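Local coordinates for alkaline phosphatase D (PDB 2YEQ), which hydrolyses phosphate esters, acting as a phosphodiesterase and alkaline phosphatase with iron and calcium in its active site, at residues 122-127 / 152-157; 169-174 / 186-191. One frame throughout, in Å; residues are numbered along the deposited sequence.

Interaction 1: residues 122-127 / 152-157. With FE (Fe (III) ion), chain B.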
loop_
_atom_site.group_PDB
_atom_site.type_symbol
_atom_site.label_atom_id
_atom_site.label_comp_id
_atom_site.label_asym_id
_atom_site.label_seq_id
_atom_site.Cartn_x
_atom_site.Cartn_y
_atom_site.Cartn_z
ATOM N N ALA A 122 -0.043 5.114 1.749
ATOM C CA ALA A 122 -1.387 5.086 1.239
ATOM C C ALA A 122 -1.810 3.639 0.964
ATOM O O ALA A 122 -0.966 2.766 0.788
ATOM C CB ALA A 122 -1.419 5.877 -0.070
ATOM N N SER A 123 -3.110 3.420 0.918
ATOM C CA SER A 123 -3.677 2.139 0.482
ATOM C C SER A 123 -5.087 2.364 0.023
ATOM O O SER A 123 -5.671 3.418 0.285
ATOM C CB SER A 123 -3.666 1.151 1.659
ATOM O OG SER A 123 -4.558 1.579 2.660
ATOM N N CYS A 124 -5.656 1.369 -0.663
ATOM C CA CYS A 124 -7.114 1.240 -0.811
ATOM C C CYS A 124 -7.795 2.384 -1.583
ATOM O O CYS A 124 -8.468 3.290 -1.030
ATOM C CB CYS A 124 -7.793 0.958 0.540
ATOM S SG CYS A 124 -7.296 -0.661 1.323
ATOM N N GLN A 125 -7.678 2.286 -2.899
ATOM C CA GLN A 125 -8.132 3.343 -3.793
ATOM C C GLN A 125 -9.202 2.889 -4.791
ATOM O O GLN A 125 -9.084 3.153 -5.985
ATOM C CB GLN A 125 -6.932 3.956 -4.515
ATOM C CG GLN A 125 -6.042 2.999 -5.291
ATOM C CD GLN A 125 -4.669 3.528 -5.485
ATOM O OE1 GLN A 125 -4.118 4.215 -4.603
ATOM N NE2 GLN A 125 -4.061 3.195 -6.623
ATOM N N GLN A 126 -10.259 2.272 -4.279
ATOM C CA GLN A 126 -11.356 1.775 -5.113
ATOM C C GLN A 126 -11.784 2.932 -6.043
ATOM O O GLN A 126 -12.294 3.944 -5.597
ATOM C CB GLN A 126 -12.536 1.297 -4.263
ATOM C CG GLN A 126 -13.198 -0.015 -4.701
ATOM C CD GLN A 126 -14.046 0.104 -5.985
ATOM O OE1 GLN A 126 -13.697 0.843 -6.871
ATOM N NE2 GLN A 126 -15.167 -0.641 -6.065
ATOM N N TYR A 127 -11.553 2.760 -7.336
ATOM C CA TYR A 127 -11.785 3.807 -8.341
ATOM C C TYR A 127 -13.213 4.277 -8.364
ATOM O O TYR A 127 -13.500 5.481 -8.572
ATOM C CB TYR A 127 -11.364 3.269 -9.710
ATOM C CG TYR A 127 -11.476 4.190 -10.911
ATOM C CD1 TYR A 127 -10.417 5.044 -11.264
ATOM C CD2 TYR A 127 -12.597 4.169 -11.723
ATOM C CE1 TYR A 127 -10.502 5.850 -12.384
ATOM C CE2 TYR A 127 -12.687 4.986 -12.839
ATOM C CZ TYR A 127 -11.649 5.819 -13.161
ATOM O OH TYR A 127 -11.748 6.640 -14.269
ATOM N N TYR A 152 -4.116 -1.306 -4.551
ATOM C CA TYR A 152 -3.854 -0.303 -5.573
ATOM C C TYR A 152 -4.862 -0.368 -6.721
ATOM O O TYR A 152 -5.185 0.672 -7.308
ATOM C CB TYR A 152 -2.449 -0.480 -6.097
ATOM C CG TYR A 152 -1.945 0.623 -6.988
ATOM C CD1 TYR A 152 -2.298 0.674 -8.331
ATOM C CD2 TYR A 152 -1.068 1.600 -6.500
ATOM C CE1 TYR A 152 -1.808 1.683 -9.175
ATOM C CE2 TYR A 152 -0.569 2.623 -7.349
ATOM C CZ TYR A 152 -0.951 2.649 -8.681
ATOM O OH TYR A 152 -0.480 3.634 -9.516
ATOM N N ILE A 153 -5.320 -1.580 -7.066
ATOM C CA ILE A 153 -6.514 -1.768 -7.895
ATOM C C ILE A 153 -7.493 -2.667 -7.164
ATOM O O ILE A 153 -7.107 -3.309 -6.190
ATOM C CB ILE A 153 -6.209 -2.427 -9.266
ATOM C CG1 ILE A 153 -5.651 -3.852 -9.080
ATOM C CG2 ILE A 153 -5.250 -1.555 -10.094
ATOM C CD1 ILE A 153 -5.715 -4.719 -10.357
ATOM N N TYR A 154 -8.753 -2.665 -7.614
ATOM C CA TYR A 154 -9.761 -3.628 -7.194
ATOM C C TYR A 154 -10.194 -4.383 -8.465
ATOM O O TYR A 154 -10.092 -3.845 -9.580
ATOM C CB TYR A 154 -10.969 -2.966 -6.507
ATOM C CG TYR A 154 -10.660 -2.459 -5.106
ATOM C CD1 TYR A 154 -9.787 -1.374 -4.909
ATOM C CD2 TYR A 154 -11.186 -3.088 -3.990
ATOM C CE1 TYR A 154 -9.473 -0.914 -3.644
ATOM C CE2 TYR A 154 -10.886 -2.637 -2.693
ATOM C CZ TYR A 154 -10.010 -1.562 -2.529
ATOM O OH TYR A 154 -9.715 -1.090 -1.283
ATOM N N GLU A 155 -10.685 -5.601 -8.268
ATOM C CA GLU A 155 -10.906 -6.564 -9.354
ATOM C C GLU A 155 -12.316 -6.629 -9.885
ATOM O O GLU A 155 -12.576 -7.278 -10.917
ATOM C CB GLU A 155 -10.460 -7.955 -8.878
ATOM C CG GLU A 155 -11.497 -8.700 -7.996
ATOM C CD GLU A 155 -11.380 -8.373 -6.509
ATOM O OE1 GLU A 155 -10.729 -7.354 -6.163
ATOM O OE2 GLU A 155 -11.973 -9.115 -5.682
ATOM N N TYR A 156 -13.241 -5.983 -9.188
ATOM C CA TYR A 156 -14.658 -6.129 -9.443
ATOM C C TYR A 156 -15.134 -5.626 -10.808
ATOM O O TYR A 156 -14.466 -4.830 -11.463
ATOM C CB TYR A 156 -15.460 -5.419 -8.361
ATOM C CG TYR A 156 -15.242 -6.006 -6.983
ATOM C CD1 TYR A 156 -15.799 -7.229 -6.641
ATOM C CD2 TYR A 156 -14.461 -5.350 -6.031
ATOM C CE1 TYR A 156 -15.593 -7.784 -5.394
ATOM C CE2 TYR A 156 -14.238 -5.898 -4.790
ATOM C CZ TYR A 156 -14.787 -7.119 -4.480
ATOM O OH TYR A 156 -14.569 -7.666 -3.242
ATOM N N GLY A 157 -16.273 -6.167 -11.234
ATOM C CA GLY A 157 -17.089 -5.570 -12.271
ATOM C C GLY A 157 -17.825 -4.375 -11.698
ATOM O O GLY A 157 -17.649 -4.031 -10.523
HETATM FE FE FE B . -9.212 -2.005 0.419
#
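The iron half of the active site is built where Cys124 and Tyr154, on loops that follow strands 117-122 and 145-148, converge on one Fe(III) ion. The phenolic oxygen is the closer ligand, Tyr154 OH lying 2.0 Å from the iron, whereas Cys124 SG binds it at 2.5 Å. Asp151, which also binds calcium, and His382 complete the protein ligands, and Ser412 hydrogen-bonds to Tyr154 OH. The Cys124 sulphur stands beside its own backbone N, anti to the carbonyl carbon (chi1 -63°), and Cys124 CB packs 3.3 Å from Tyr154 OH.

The first loop meets the tyrosine ring at one face and at its edge. Gln126 CG sits over the centre of that face, 3.6 Å from the Tyr154 ring centroid and 13° off the normal, a CH-pi contact, while the backbone N of Gln125 meets the ring's edge in plane. The Gln125 side chain goes instead to Tyr152. Gln125 NE2 donates to Tyr152 O over 2.8 Å, landing on a lone pair in the carbonyl plane although the N-H is bent to 132°. The same nitrogen, Gln125 NE2, rides 3.2 Å above the Tyr152 ring plane, over its centre, with the amide tilted against the ring. Gln125 OE1 is hydrogen-bonded to Tyr135, and the Tyr152 hydroxyl is hydrogen-bonded to His199. An alanine at Gln125 would probably leave Tyr152 O without this donor and open a gap over the Tyr152 ring, giving the loop that carries Tyr154 more freedom to shift.

All five touching residues are buried. Metal ligands presented by loops beyond the strand ends are typical of the calcineurin-like phosphoesterase fold, and the tyrosine-iron bond recalls the purple acid phosphatases.

Interaction 2: residues 169-174 / 186-191. With EDO (1,2-ethanediol), chain S; EDO (1,2-ethanediol), chain F.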
loop_
_atom_site.group_PDB
_atom_site.type_symbol
_atom_site.label_atom_id
_atom_site.label_comp_id
_atom_site.label_asym_id
_atom_site.label_seq_id
_atom_site.Cartn_x
_atom_site.Cartn_y
_atom_site.Cartn_z
ATOM N N ARG A 169 -17.807 6.612 -9.924
ATOM C CA ARG A 169 -17.194 6.179 -11.173
ATOM C C ARG A 169 -17.458 4.679 -11.330
ATOM O O ARG A 169 -18.009 4.046 -10.421
ATOM C CB ARG A 169 -15.700 6.474 -11.192
ATOM C CG ARG A 169 -15.314 7.945 -10.924
ATOM C CD ARG A 169 -13.868 8.233 -11.281
ATOM N NE ARG A 169 -12.957 7.878 -10.175
ATOM C CZ ARG A 169 -11.680 8.213 -10.109
ATOM N NH1 ARG A 169 -11.121 8.876 -11.102
ATOM N NH2 ARG A 169 -10.941 7.882 -9.051
ATOM N N THR A 170 -17.058 4.118 -12.461
ATOM C CA THR A 170 -17.466 2.752 -12.842
ATOM C C THR A 170 -16.290 1.981 -13.386
ATOM O O THR A 170 -15.573 2.473 -14.267
ATOM C CB THR A 170 -18.562 2.810 -13.929
ATOM O OG1 THR A 170 -19.652 3.592 -13.436
ATOM C CG2 THR A 170 -19.075 1.380 -14.281
ATOM N N HIS A 171 -16.098 0.751 -12.905
ATOM C CA HIS A 171 -15.065 -0.088 -13.449
ATOM C C HIS A 171 -15.268 -0.313 -14.940
ATOM O O HIS A 171 -16.391 -0.277 -15.426
ATOM C CB HIS A 171 -14.987 -1.414 -12.682
ATOM C CG HIS A 171 -14.198 -1.322 -11.420
ATOM N ND1 HIS A 171 -14.599 -1.921 -10.243
ATOM C CD2 HIS A 171 -13.035 -0.682 -11.142
ATOM C CE1 HIS A 171 -13.707 -1.657 -9.299
ATOM N NE2 HIS A 171 -12.738 -0.928 -9.824
ATOM N N ASN A 172 -14.155 -0.511 -15.640
ATOM C CA ASN A 172 -14.087 -0.560 -17.101
ATOM C C ASN A 172 -14.558 -1.874 -17.697
ATOM O O ASN A 172 -14.827 -1.936 -18.895
ATOM C CB ASN A 172 -12.639 -0.338 -17.558
ATOM C CG ASN A 172 -11.687 -1.525 -17.183
ATOM O OD1 ASN A 172 -11.551 -1.898 -16.011
ATOM N ND2 ASN A 172 -11.035 -2.096 -18.182
ATOM N N SER A 173 -14.658 -2.915 -16.864
ATOM C CA SER A 173 -14.950 -4.257 -17.336
ATOM C C SER A 173 -15.646 -5.085 -16.268
ATOM O O SER A 173 -15.740 -4.680 -15.108
ATOM C CB SER A 173 -13.649 -4.948 -17.737
ATOM O OG SER A 173 -12.853 -5.324 -16.602
ATOM N N ALA A 174 -16.139 -6.254 -16.664
ATOM C CA ALA A 174 -16.530 -7.286 -15.702
ATOM C C ALA A 174 -15.335 -7.659 -14.859
ATOM O O ALA A 174 -14.208 -7.262 -15.143
ATOM C CB ALA A 174 -17.069 -8.559 -16.434
ATOM N N HIS A 186 -5.363 -1.937 -14.448
ATOM C CA HIS A 186 -4.222 -1.065 -14.045
ATOM C C HIS A 186 -4.213 0.242 -14.845
ATOM O O HIS A 186 -4.001 1.311 -14.289
ATOM C CB HIS A 186 -2.853 -1.730 -14.158
ATOM C CG HIS A 186 -2.492 -2.576 -12.972
ATOM N ND1 HIS A 186 -1.675 -2.265 -11.913
ATOM C CD2 HIS A 186 -2.950 -3.782 -12.694
ATOM C CE1 HIS A 186 -1.630 -3.304 -11.075
ATOM N NE2 HIS A 186 -2.433 -4.220 -11.514
ATOM N N ALA A 187 -4.476 0.154 -16.145
ATOM C CA ALA A 187 -4.549 1.337 -16.983
ATOM C C ALA A 187 -5.696 2.261 -16.583
ATOM O O ALA A 187 -5.526 3.487 -16.611
ATOM C CB ALA A 187 -4.655 0.934 -18.463
ATOM N N GLN A 188 -6.854 1.711 -16.208
ATOM C CA GLN A 188 -7.974 2.549 -15.794
ATOM C C GLN A 188 -7.596 3.401 -14.585
ATOM O O GLN A 188 -7.868 4.593 -14.562
ATOM C CB GLN A 188 -9.217 1.738 -15.441
ATOM C CG GLN A 188 -10.335 2.588 -14.867
ATOM C CD GLN A 188 -11.614 1.820 -14.608
ATOM O OE1 GLN A 188 -11.579 0.708 -14.067
ATOM N NE2 GLN A 188 -12.763 2.417 -14.977
ATOM N N TYR A 189 -7.028 2.754 -13.572
ATOM C CA TYR A 189 -6.636 3.415 -12.318
ATOM C C TYR A 189 -5.510 4.415 -12.538
ATOM O O TYR A 189 -5.590 5.541 -12.076
ATOM C CB TYR A 189 -6.210 2.365 -11.251
ATOM C CG TYR A 189 -7.381 1.744 -10.503
ATOM C CD1 TYR A 189 -8.401 1.092 -11.182
ATOM C CD2 TYR A 189 -7.440 1.767 -9.117
ATOM C CE1 TYR A 189 -9.461 0.520 -10.507
ATOM C CE2 TYR A 189 -8.500 1.211 -8.426
ATOM C CZ TYR A 189 -9.498 0.555 -9.125
ATOM O OH TYR A 189 -10.567 0.014 -8.449
ATOM N N ARG A 190 -4.477 3.992 -13.266
ATOM C CA ARG A 190 -3.273 4.767 -13.471
ATOM C C ARG A 190 -3.483 5.964 -14.441
ATOM O O ARG A 190 -2.637 6.851 -14.503
ATOM C CB ARG A 190 -2.162 3.841 -13.963
ATOM C CG ARG A 190 -0.762 4.411 -14.018
ATOM C CD ARG A 190 -0.341 4.921 -12.646
ATOM N NE ARG A 190 1.048 4.735 -12.281
ATOM C CZ ARG A 190 1.721 3.581 -12.205
ATOM N NH1 ARG A 190 1.183 2.415 -12.540
ATOM N NH2 ARG A 190 2.997 3.600 -11.845
ATOM N N SER A 191 -4.604 5.978 -15.164
ATOM C CA SER A 191 -4.963 7.062 -16.075
ATOM C C SER A 191 -5.376 8.337 -15.313
ATOM O O SER A 191 -5.482 9.401 -15.901
ATOM C CB SER A 191 -6.176 6.643 -16.936
ATOM O OG SER A 191 -5.758 5.754 -17.932
HETATM C C1 EDO S . -15.376 -7.291 -20.007
HETATM O O1 EDO S . -16.543 -6.591 -19.532
HETATM C C2 EDO S . -14.899 -8.345 -19.007
HETATM O O2 EDO S . -13.676 -8.940 -19.460
HETATM C C1 EDO F . -18.379 -2.096 -18.477
HETATM O O1 EDO F . -18.452 -0.902 -17.689
HETATM C C2 EDO F . -19.050 -3.254 -17.762
HETATM O O2 EDO F . -19.074 -4.390 -18.624
#
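Gln188 of helix 179-190 and the loop residues Thr170 and Asn172 meet through one extended side chain. From CB, which points toward the loop, CG leaves anti to the backbone N (chi1 174°), and the chain continues extended, carrying the amide across to the loop backbone. Gln188 CD comes to 3.6 Å from the backbone N of Asn172. At the tip the amide divides its work: Gln188 NE2 donates to Thr170 O over 2.9 Å, and Gln188 OE1 accepts from Asn172 N at a longer 3.3 Å. The second donor approaches well to the side of the carbonyl, at a C=O...N angle of 96°. Gln188 OE1 also lies in the plane of the His171 ring at its edge, 3.6 Å from His171 CD2, the two side chains crossing at about a right angle. Asn172 OD1 finds its hydrogen-bond donor in Arg185.

The next residue, Tyr189, meets the same loop: Tyr189 OH lies 2.7 Å from His171 NE2, in a nearly straight bond in which either group could donate. The rings meet rim to rim, their planes 17° apart, and Tyr127 N also bonds to the hydroxyl.

The loop between strand 145-148 and helix 179-190 thus folds back against the C-terminal part of that helix, while His186 and Arg190 reach from the helix to helix 228-245.

In the fold
From the N terminus, the chain leaves strand 117-122 and enters the iron site, runs through helix 133-138 and strand 145-148, and returns at residues 152-157, where interaction 1 closes. Interaction 2 then opens in the same long loop, at residues 169-174, and closes within helix 179-190. The two are in series, neither nested nor crossed, with centres about 9 Å apart. They touch directly: Tyr127 O lies 2.9 Å from Arg169 NE, a probable hydrogen bond, and Tyr152 O packs against Tyr189. Together they join the loops beyond two neighbouring parallel strands of the mixed sheet to the helix that follows.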